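PDB 3MPD: nucleoside diphosphate kinase from Encephalitozoon cuniculi, which probably catalyses transfer of the ATP gamma phosphate to nucleoside diphosphates through a phosphohistidine intermediate, with magnesium as cofactor. Local coordinates for residues Arg7-Ile12 against Lys132-Asp137; Glu50-His55 against Ile117-Asp122; Gly93-Gln98 against Thr104-Tyr109. One frame throughout, in Å; residues are numbered along the deposited sequence.

Interaction 1: residues Arg7-Ile12 against Lys132-Asp137; sequences RTFIMI and KLWIGD
Phe-9 on strand 7-12 and Trp-134 in the last turn of helix 124-134 are the closest backbone pair, their CA atoms 9.0 Å apart, so the gap between strand and helix end is bridged by side chains alone. Most of it is filled by the two aromatic rings. Phe-9 carries CG anti to its backbone N (chi1 -180°), and from there its ring lies in an offset stack on the five-membered ring of the indole. The centroids are 4.5 Å apart and the planes differ by 15°. The far end of the phenyl does the touching: CZ sits 3.4 Å from CG of Trp-134, and CE2 comes to 3.5 Å from CD1 of the indole. The six-membered half of the indole belongs to Met-11, two residues along the strand. This Met-aromatic contact places SD over the same face that Phe-9 covers, 3.9 Å from the ring centroid and 14° off the normal. The thioether bends at its last torsion, and CE ends up 4.0 Å from CZ2 of Trp-134. Phe-9 and Met-11 share one face of the sheet because they are two apart on a strand. In this ferredoxin-like alpha/beta sandwich, that is the face packed by helix 124-134, while Ile-10 between them points to the other, where helix 22-32 lies. Beside the stack, Ile-135 adds CG1 at 4.1 Å from CE1 of Phe-9. Gly-136 then takes a positive phi and leads the chain out of the helix. No hydrogen bond spans the two segments; the polar edge of the indole is served elsewhere, NE1 pairing with ND1 of His-52. Arg-7, at the start of the strand, reaches Glu-128 on the same helix in a salt bridge, and Phe-9 also touches the side chain of His-119.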
loop_
_atom_site.group_PDB
_atom_site.type_symbol
_atom_site.label_atom_id
_atom_site.label_comp_id
_atom_site.label_asym_id
_atom_site.label_seq_id
_atom_site.Cartn_x
_atom_site.Cartn_y
_atom_site.Cartn_z
ATOM N N ARG A 7 -9.869 13.369 6.240
ATOM C CA ARG A 7 -9.454 12.131 5.556
ATOM C C ARG A 7 -10.324 11.742 4.351
ATOM O O ARG A 7 -11.473 12.183 4.230
ATOM C CB ARG A 7 -9.378 10.976 6.531
ATOM C CG ARG A 7 -10.405 11.058 7.585
ATOM C CD ARG A 7 -10.146 10.050 8.666
ATOM N NE ARG A 7 -11.429 9.453 8.998
ATOM C CZ ARG A 7 -11.579 8.339 9.700
ATOM N NH1 ARG A 7 -10.516 7.688 10.170
ATOM N NH2 ARG A 7 -12.801 7.883 9.923
ATOM N N THR A 8 -9.769 10.904 3.467
ATOM C CA THR A 8 -10.470 10.489 2.250
ATOM C C THR A 8 -10.188 9.029 1.934
ATOM O O THR A 8 -9.131 8.493 2.296
ATOM C CB THR A 8 -10.136 11.412 1.038
ATOM O OG1 THR A 8 -11.032 11.143 -0.052
ATOM C CG2 THR A 8 -8.682 11.269 0.569
ATOM N N PHE A 9 -11.153 8.379 1.297
ATOM C CA PHE A 9 -11.036 6.977 0.957
ATOM C C PHE A 9 -10.644 6.855 -0.499
ATOM O O PHE A 9 -11.310 7.392 -1.375
ATOM C CB PHE A 9 -12.349 6.225 1.232
ATOM C CG PHE A 9 -12.273 4.771 0.905
ATOM C CD1 PHE A 9 -11.502 3.917 1.690
ATOM C CD2 PHE A 9 -12.937 4.264 -0.207
ATOM C CE1 PHE A 9 -11.382 2.573 1.384
ATOM C CE2 PHE A 9 -12.850 2.907 -0.522
ATOM C CZ PHE A 9 -12.058 2.059 0.270
ATOM N N ILE A 10 -9.547 6.155 -0.745
ATOM C CA ILE A 10 -9.000 6.020 -2.097
ATOM C C ILE A 10 -8.875 4.533 -2.379
ATOM O O ILE A 10 -8.213 3.813 -1.634
ATOM C CB ILE A 10 -7.600 6.637 -2.211
ATOM C CG1 ILE A 10 -7.579 8.112 -1.741
ATOM C CG2 ILE A 10 -7.042 6.491 -3.652
ATOM C CD1 ILE A 10 -8.474 9.113 -2.580
ATOM N N MET A 11 -9.450 4.081 -3.486
ATOM C CA MET A 11 -9.416 2.663 -3.794
ATOM C C MET A 11 -8.965 2.458 -5.223
ATOM O O MET A 11 -9.592 2.978 -6.165
ATOM C CB MET A 11 -10.803 2.050 -3.544
ATOM C CG MET A 11 -10.920 0.576 -3.876
ATOM S SD MET A 11 -12.552 -0.070 -3.395
ATOM C CE MET A 11 -13.691 1.031 -4.242
ATOM N N ILE A 12 -7.878 1.707 -5.384
ATOM C CA ILE A 12 -7.404 1.343 -6.719
ATOM C C ILE A 12 -8.267 0.195 -7.238
ATOM O O ILE A 12 -8.350 -0.866 -6.582
ATOM C CB ILE A 12 -5.916 0.938 -6.733
ATOM C CG1 ILE A 12 -5.058 2.051 -6.121
ATOM C CG2 ILE A 12 -5.458 0.524 -8.188
ATOM C CD1 ILE A 12 -3.529 1.752 -6.154
ATOM N N LYS A 132 -15.579 3.466 7.082
ATOM C CA LYS A 132 -16.214 2.499 7.992
ATOM C C LYS A 132 -16.680 1.242 7.260
ATOM O O LYS A 132 -16.653 0.152 7.811
ATOM C CB LYS A 132 -17.396 3.120 8.759
ATOM C CG LYS A 132 -17.023 4.306 9.664
ATOM C CD LYS A 132 -18.271 4.940 10.295
ATOM C CE LYS A 132 -18.128 6.467 10.390
ATOM N NZ LYS A 132 -19.471 7.133 10.256
ATOM N N LEU A 133 -17.099 1.404 6.012
ATOM C CA LEU A 133 -17.554 0.278 5.201
ATOM C C LEU A 133 -16.410 -0.676 4.833
ATOM O O LEU A 133 -16.525 -1.885 5.011
ATOM C CB LEU A 133 -18.238 0.802 3.937
ATOM C CG LEU A 133 -18.905 -0.205 3.022
ATOM C CD1 LEU A 133 -20.028 -1.016 3.747
ATOM C CD2 LEU A 133 -19.424 0.534 1.786
ATOM N N TRP A 134 -15.301 -0.119 4.348
ATOM C CA TRP A 134 -14.199 -0.922 3.816
ATOM C C TRP A 134 -13.063 -1.245 4.789
ATOM O O TRP A 134 -12.414 -2.287 4.652
ATOM C CB TRP A 134 -13.566 -0.203 2.615
ATOM C CG TRP A 134 -14.437 -0.098 1.427
ATOM C CD1 TRP A 134 -15.271 0.939 1.105
ATOM C CD2 TRP A 134 -14.556 -1.049 0.379
ATOM N NE1 TRP A 134 -15.898 0.690 -0.088
ATOM C CE2 TRP A 134 -15.479 -0.527 -0.556
ATOM C CE3 TRP A 134 -13.970 -2.296 0.132
ATOM C CZ2 TRP A 134 -15.816 -1.199 -1.725
ATOM C CZ3 TRP A 134 -14.310 -2.972 -1.019
ATOM C CH2 TRP A 134 -15.232 -2.422 -1.938
ATOM N N ILE A 135 -12.793 -0.332 5.722
ATOM C CA ILE A 135 -11.600 -0.417 6.580
ATOM C C ILE A 135 -11.963 -0.734 8.025
ATOM O O ILE A 135 -11.415 -1.671 8.605
ATOM C CB ILE A 135 -10.767 0.900 6.559
ATOM C CG1 ILE A 135 -10.417 1.312 5.140
ATOM C CG2 ILE A 135 -9.502 0.751 7.397
ATOM C CD1 ILE A 135 -9.431 0.390 4.457
ATOM N N GLY A 136 -12.869 0.047 8.607
ATOM C CA GLY A 136 -13.321 -0.189 9.988
ATOM C C GLY A 136 -13.449 1.115 10.748
ATOM O O GLY A 136 -13.196 2.195 10.199
ATOM N N ASP A 137 -13.839 1.025 12.014
ATOM C CA ASP A 137 -14.072 2.229 12.822
ATOM C C ASP A 137 -12.854 2.624 13.650
ATOM O O ASP A 137 -12.912 3.616 14.394
ATOM C CB ASP A 137 -15.264 2.058 13.777
ATOM C CG ASP A 137 -15.941 0.720 13.640
ATOM O OD1 ASP A 137 -16.525 0.448 12.567
ATOM O OD2 ASP A 137 -15.900 -0.054 14.622
#

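Interaction 2: residues Glu50-His55 against Ile117-Asp122; sequences ETHYSH and IIHGSD
His-52, at the end of helix 46-52, drives the edge of its imidazole into the face of His-119 on strand 118-120. This edge-to-face pair is the tight part of the contact: ring centroids lie 4.4 Å apart and the planes stand at 72°. NE2 of His-52 is 3.3 Å from CE1 of His-119, above the ring and toward its rim, while CE1 of His-52 lies 3.4 Å from NE2 of His-119. At chi1 -178° the ring of His-52 swings away from its own backbone N and extends toward the strand, and its CD2 lies over the centre of the Tyr-53 ring. NE2 of His-119 has its own anchor, a hydrogen bond to OE1 of Glu-130. Tyr-53 makes the looser side. Its OH stays 4.0 Å from ND1 of His-119, and a water joins them, 2.6 Å from OH and 3.3 Å from ND1, in the plane of both rings. Lys-13, a probable ATP ligand, touches both Tyr-53 and His-119. The arrangement belongs to the active site of nucleoside diphosphate kinases, where His-119 is, by similarity, the residue phosphorylated on ND1.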
loop_
_atom_site.group_PDB
_atom_site.type_symbol
_atom_site.label_atom_id
_atom_site.label_comp_id
_atom_site.label_asym_id
_atom_site.label_seq_id
_atom_site.Cartn_x
_atom_site.Cartn_y
_atom_site.Cartn_z
ATOM N N GLU A 50 -22.635 -2.722 -3.380
ATOM C CA GLU A 50 -23.998 -2.181 -3.451
ATOM C C GLU A 50 -24.245 -1.082 -2.407
ATOM O O GLU A 50 -24.953 -0.112 -2.671
ATOM C CB GLU A 50 -25.035 -3.330 -3.332
ATOM C CG GLU A 50 -24.968 -4.274 -4.547
ATOM C CD GLU A 50 -25.869 -5.511 -4.482
ATOM O OE1 GLU A 50 -26.479 -5.803 -3.426
ATOM O OE2 GLU A 50 -25.953 -6.200 -5.523
ATOM N N THR A 51 -23.652 -1.236 -1.227
ATOM C CA THR A 51 -23.700 -0.194 -0.194
ATOM C C THR A 51 -22.830 1.003 -0.592
ATOM O O THR A 51 -23.281 2.145 -0.539
ATOM C CB THR A 51 -23.223 -0.732 1.160
ATOM O OG1 THR A 51 -23.960 -1.913 1.465
ATOM C CG2 THR A 51 -23.409 0.312 2.274
ATOM N N HIS A 52 -21.580 0.729 -0.969
ATOM C CA HIS A 52 -20.647 1.767 -1.466
ATOM C C HIS A 52 -21.280 2.623 -2.567
ATOM O O HIS A 52 -21.187 3.852 -2.535
ATOM C CB HIS A 52 -19.339 1.135 -1.961
ATOM C CG HIS A 52 -18.322 2.135 -2.440
ATOM N ND1 HIS A 52 -17.284 2.585 -1.649
ATOM C CD2 HIS A 52 -18.188 2.767 -3.630
ATOM C CE1 HIS A 52 -16.556 3.452 -2.333
ATOM N NE2 HIS A 52 -17.087 3.584 -3.537
ATOM N N TYR A 53 -21.945 1.970 -3.517
ATOM C CA TYR A 53 -22.543 2.670 -4.655
ATOM C C TYR A 53 -24.076 2.809 -4.579
ATOM O O TYR A 53 -24.729 2.897 -5.627
ATOM C CB TYR A 53 -22.115 2.007 -5.986
ATOM C CG TYR A 53 -20.635 2.179 -6.334
ATOM C CD1 TYR A 53 -20.099 3.445 -6.657
ATOM C CD2 TYR A 53 -19.764 1.080 -6.332
ATOM C CE1 TYR A 53 -18.722 3.613 -6.982
ATOM C CE2 TYR A 53 -18.384 1.235 -6.656
ATOM C CZ TYR A 53 -17.880 2.498 -6.978
ATOM O OH TYR A 53 -16.529 2.631 -7.271
ATOM N N SER A 54 -24.637 2.869 -3.363
ATOM C CA SER A 54 -26.104 2.943 -3.177
ATOM C C SER A 54 -26.747 4.139 -3.883
ATOM O O SER A 54 -27.864 4.040 -4.403
ATOM C CB SER A 54 -26.489 2.922 -1.694
ATOM O OG SER A 54 -25.857 3.984 -1.006
ATOM N N HIS A 55 -26.022 5.258 -3.923
ATOM C CA HIS A 55 -26.465 6.452 -4.660
ATOM C C HIS A 55 -26.592 6.218 -6.179
ATOM O O HIS A 55 -27.228 7.005 -6.877
ATOM C CB HIS A 55 -25.559 7.669 -4.353
ATOM C CG HIS A 55 -24.103 7.466 -4.695
ATOM N ND1 HIS A 55 -23.261 6.665 -3.947
ATOM C CD2 HIS A 55 -23.337 7.996 -5.680
ATOM C CE1 HIS A 55 -22.045 6.698 -4.470
ATOM N NE2 HIS A 55 -22.063 7.502 -5.520
ATOM N N ILE A 117 -9.731 3.522 -13.233
ATOM C CA ILE A 117 -8.451 3.368 -12.474
ATOM C C ILE A 117 -8.610 3.311 -10.950
ATOM O O ILE A 117 -7.898 2.560 -10.268
ATOM C CB ILE A 117 -7.406 4.485 -12.811
ATOM C CG1 ILE A 117 -7.209 4.651 -14.331
ATOM C CG2 ILE A 117 -6.067 4.234 -12.085
ATOM C CD1 ILE A 117 -6.743 3.346 -15.047
ATOM N N ILE A 118 -9.480 4.172 -10.417
ATOM C CA ILE A 118 -9.417 4.534 -9.012
ATOM C C ILE A 118 -10.752 5.153 -8.590
ATOM O O ILE A 118 -11.492 5.736 -9.417
ATOM C CB ILE A 118 -8.213 5.556 -8.759
ATOM C CG1 ILE A 118 -7.926 5.787 -7.277
ATOM C CG2 ILE A 118 -8.431 6.886 -9.507
ATOM C CD1 ILE A 118 -6.629 6.707 -7.080
ATOM N N HIS A 119 -11.088 4.986 -7.317
ATOM C CA HIS A 119 -12.188 5.703 -6.720
ATOM C C HIS A 119 -11.628 6.639 -5.665
ATOM O O HIS A 119 -10.772 6.219 -4.882
ATOM C CB HIS A 119 -13.106 4.712 -6.002
ATOM C CG HIS A 119 -14.020 5.375 -5.027
ATOM N ND1 HIS A 119 -15.223 5.937 -5.401
ATOM C CD2 HIS A 119 -13.893 5.599 -3.696
ATOM C CE1 HIS A 119 -15.800 6.477 -4.344
ATOM N NE2 HIS A 119 -15.017 6.278 -3.295
ATOM N N GLY A 120 -12.117 7.883 -5.590
ATOM C CA GLY A 120 -11.817 8.718 -4.417
ATOM C C GLY A 120 -13.109 9.309 -3.893
ATOM O O GLY A 120 -13.991 9.631 -4.689
ATOM N N SER A 121 -13.238 9.461 -2.568
ATOM C CA SER A 121 -14.471 10.037 -2.000
ATOM C C SER A 121 -14.830 11.395 -2.621
ATOM O O SER A 121 -13.954 12.168 -2.960
ATOM C CB SER A 121 -14.355 10.203 -0.475
ATOM O OG SER A 121 -13.951 8.997 0.135
ATOM N N ASP A 122 -16.123 11.684 -2.748
ATOM C CA ASP A 122 -16.550 12.953 -3.347
ATOM C C ASP A 122 -16.828 14.046 -2.315
ATOM O O ASP A 122 -16.892 15.221 -2.663
ATOM C CB ASP A 122 -17.718 12.773 -4.336
ATOM C CG ASP A 122 -19.017 12.326 -3.683
ATOM O OD1 ASP A 122 -19.075 12.048 -2.456
ATOM O OD2 ASP A 122 -20.020 12.244 -4.437
HETATM O O HOH W 1 -15.978 4.907 -8.423
#

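Interaction 3: residues Gly93-Gln98 against Thr104-Tyr109; sequences GETNPQ and TIRGDY
The guanidinium of Arg-106 has the carbonyl O of Thr-95 over one face, while the carbonyls of Gly-93 and Glu-94 approach it obliquely. NH1 gives a weak, bent hydrogen bond to O of Gly-93 (3.0 Å, N-H...O angle 133°) and donates to a water 3.0 Å away. The same water lies 2.7 Å from OG1 of Thr-95, linking two residues that probably bind ATP. The other two nitrogens bond outside these segments, NE to O of Asn-116 and NH2 to O of Ile-118, so three nitrogens with separate partners should hold the group's rotation in this nucleotide-free structure.

The arginine chain runs extended from CG to NE alongside the loop, and its CD comes within 3.1 Å of O of Glu-94. Nearer the helix backbone, CB of Pro-97 rests 3.4 Å from O of Arg-106. At the other end Gly-93, at positive phi after helix 84-92, has no side chain to hold the segments apart and sets its backbone directly against Thr-104, CA 3.8 Å from CB of the threonine. Thr-104 is the N-cap of the short helix 105-109: at chi1 63°, OG1 turns back to accept from N of Gly-107 at 2.9 Å, and it also bonds to O of Ser-101. Within the loop, Asn-96 forms an Asx turn spanning Pro-97, OD1 accepting from N of Gln-98 at 3.0 Å, and its amide ND2 reaches OE1 of Gln-98.

This region corresponds to the Kpn loop of the family. It leaves helix 84-92 and is tied back to it by backbone bonds from Ile-105 and Arg-106 to Leu-91 and Ile-92, with Ile-105 packing on helix 22-32 and Arg-106 reaching strand 118-120.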
loop_
_atom_site.group_PDB
_atom_site.type_symbol
_atom_site.label_atom_id
_atom_site.label_comp_id
_atom_site.label_asym_id
_atom_site.label_seq_id
_atom_site.Cartn_x
_atom_site.Cartn_y
_atom_site.Cartn_z
ATOM N N GLY A 93 -9.045 13.331 -11.285
ATOM C CA GLY A 93 -9.582 13.811 -12.564
ATOM C C GLY A 93 -11.037 13.384 -12.724
ATOM O O GLY A 93 -11.546 12.558 -11.950
ATOM N N GLU A 94 -11.694 13.966 -13.717
ATOM C CA GLU A 94 -13.104 13.687 -14.092
ATOM C C GLU A 94 -13.467 12.214 -14.242
ATOM O O GLU A 94 -12.664 11.406 -14.689
ATOM C CB GLU A 94 -13.438 14.391 -15.421
ATOM C CG GLU A 94 -14.326 15.607 -15.216
ATOM C CD GLU A 94 -13.558 16.812 -14.719
ATOM O OE1 GLU A 94 -14.194 17.722 -14.142
ATOM O OE2 GLU A 94 -12.313 16.852 -14.903
ATOM N N THR A 95 -14.708 11.887 -13.907
ATOM C CA THR A 95 -15.197 10.538 -14.031
ATOM C C THR A 95 -14.797 9.894 -15.378
ATOM O O THR A 95 -14.254 8.797 -15.398
ATOM C CB THR A 95 -16.724 10.525 -13.879
ATOM O OG1 THR A 95 -17.039 10.978 -12.557
ATOM C CG2 THR A 95 -17.288 9.110 -14.099
ATOM N N ASN A 96 -15.073 10.579 -16.479
ATOM C CA ASN A 96 -14.715 10.104 -17.795
ATOM C C ASN A 96 -13.269 10.513 -18.111
ATOM O O ASN A 96 -12.970 11.718 -18.227
ATOM C CB ASN A 96 -15.699 10.644 -18.856
ATOM C CG ASN A 96 -15.470 10.041 -20.248
ATOM O OD1 ASN A 96 -14.412 9.502 -20.525
ATOM N ND2 ASN A 96 -16.470 10.146 -21.124
ATOM N N PRO A 97 -12.368 9.524 -18.271
ATOM C CA PRO A 97 -10.958 9.876 -18.555
ATOM C C PRO A 97 -10.756 10.735 -19.804
ATOM O O PRO A 97 -9.779 11.506 -19.836
ATOM C CB PRO A 97 -10.262 8.501 -18.712
ATOM C CG PRO A 97 -11.152 7.551 -17.911
ATOM C CD PRO A 97 -12.559 8.060 -18.199
ATOM N N GLN A 98 -11.648 10.655 -20.797
ATOM C CA GLN A 98 -11.536 11.567 -21.984
ATOM C C GLN A 98 -11.696 13.032 -21.586
ATOM O O GLN A 98 -11.182 13.931 -22.253
ATOM C CB GLN A 98 -12.589 11.300 -23.092
ATOM C CG GLN A 98 -13.019 9.906 -23.390
ATOM C CD GLN A 98 -14.226 9.856 -24.377
ATOM O OE1 GLN A 98 -15.397 9.723 -23.968
ATOM N NE2 GLN A 98 -13.932 9.987 -25.687
ATOM N N THR A 104 -3.624 14.223 -14.652
ATOM C CA THR A 104 -4.405 13.502 -13.612
ATOM C C THR A 104 -4.239 12.001 -13.802
ATOM O O THR A 104 -3.823 11.540 -14.864
ATOM C CB THR A 104 -5.940 13.840 -13.652
ATOM O OG1 THR A 104 -6.522 13.423 -14.897
ATOM C CG2 THR A 104 -6.201 15.363 -13.442
ATOM N N ILE A 105 -4.584 11.227 -12.787
ATOM C CA ILE A 105 -4.540 9.787 -12.866
ATOM C C ILE A 105 -5.390 9.255 -14.025
ATOM O O ILE A 105 -4.918 8.457 -14.813
ATOM C CB ILE A 105 -4.970 9.169 -11.520
ATOM C CG1 ILE A 105 -3.865 9.442 -10.481
ATOM C CG2 ILE A 105 -5.156 7.673 -11.658
ATOM C CD1 ILE A 105 -4.331 9.179 -9.025
ATOM N N ARG A 106 -6.639 9.708 -14.112
ATOM C CA ARG A 106 -7.528 9.257 -15.200
ATOM C C ARG A 106 -7.098 9.813 -16.549
ATOM O O ARG A 106 -7.162 9.119 -17.557
ATOM C CB ARG A 106 -8.994 9.616 -14.907
ATOM C CG ARG A 106 -9.534 8.774 -13.736
ATOM C CD ARG A 106 -10.905 9.242 -13.241
ATOM N NE ARG A 106 -11.443 8.320 -12.217
ATOM C CZ ARG A 106 -12.408 8.674 -11.379
ATOM N NH1 ARG A 106 -12.914 9.896 -11.439
ATOM N NH2 ARG A 106 -12.865 7.822 -10.477
ATOM N N GLY A 107 -6.651 11.067 -16.567
ATOM C CA GLY A 107 -6.162 11.635 -17.823
ATOM C C GLY A 107 -4.943 10.916 -18.413
ATOM O O GLY A 107 -4.795 10.836 -19.639
ATOM N N ASP A 108 -4.041 10.465 -17.547
ATOM C CA ASP A 108 -2.772 9.853 -17.992
ATOM C C ASP A 108 -2.888 8.342 -18.289
ATOM O O ASP A 108 -2.187 7.824 -19.157
ATOM C CB ASP A 108 -1.673 10.062 -16.936
ATOM C CG ASP A 108 -1.214 11.532 -16.831
ATOM O OD1 ASP A 108 -1.460 12.361 -17.751
ATOM O OD2 ASP A 108 -0.602 11.857 -15.810
ATOM N N TYR A 109 -3.771 7.650 -17.579
ATOM C CA TYR A 109 -3.808 6.161 -17.648
ATOM C C TYR A 109 -5.158 5.612 -18.074
ATOM O O TYR A 109 -5.261 4.471 -18.510
ATOM C CB TYR A 109 -3.447 5.539 -16.269
ATOM C CG TYR A 109 -2.183 6.085 -15.616
ATOM C CD1 TYR A 109 -0.978 6.077 -16.291
ATOM C CD2 TYR A 109 -2.191 6.564 -14.305
ATOM C CE1 TYR A 109 0.205 6.609 -15.722
ATOM C CE2 TYR A 109 -0.992 7.071 -13.692
ATOM C CZ TYR A 109 0.199 7.082 -14.420
ATOM O OH TYR A 109 1.376 7.591 -13.880
HETATM O O HOH W 2 -15.644 10.443 -10.339
#

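From the N terminus, strand 7-12 comes first, and its contact with residues 132-137 closes the longest loop, spanning most of the kinase fold. Inside it, interaction 2 brings the end of helix 46-52 to strand 118-120, and interaction 3 is nested in turn within that loop, closing the short loop between helices 84-92 and 105-109. Nothing crosses. Interactions 1 and 2 meet directly, since strands 7-12 and 118-120 are neighbours in the sheet, bonded through Met-11 and His-119. Interaction 3 touches interaction 2 through a probable hydrogen bond from Arg-106 to the carbonyl of Ile-118 and through isoleucine packing, but stays about 7 Å from interaction 1 at the nearest atoms, across the chain's centre.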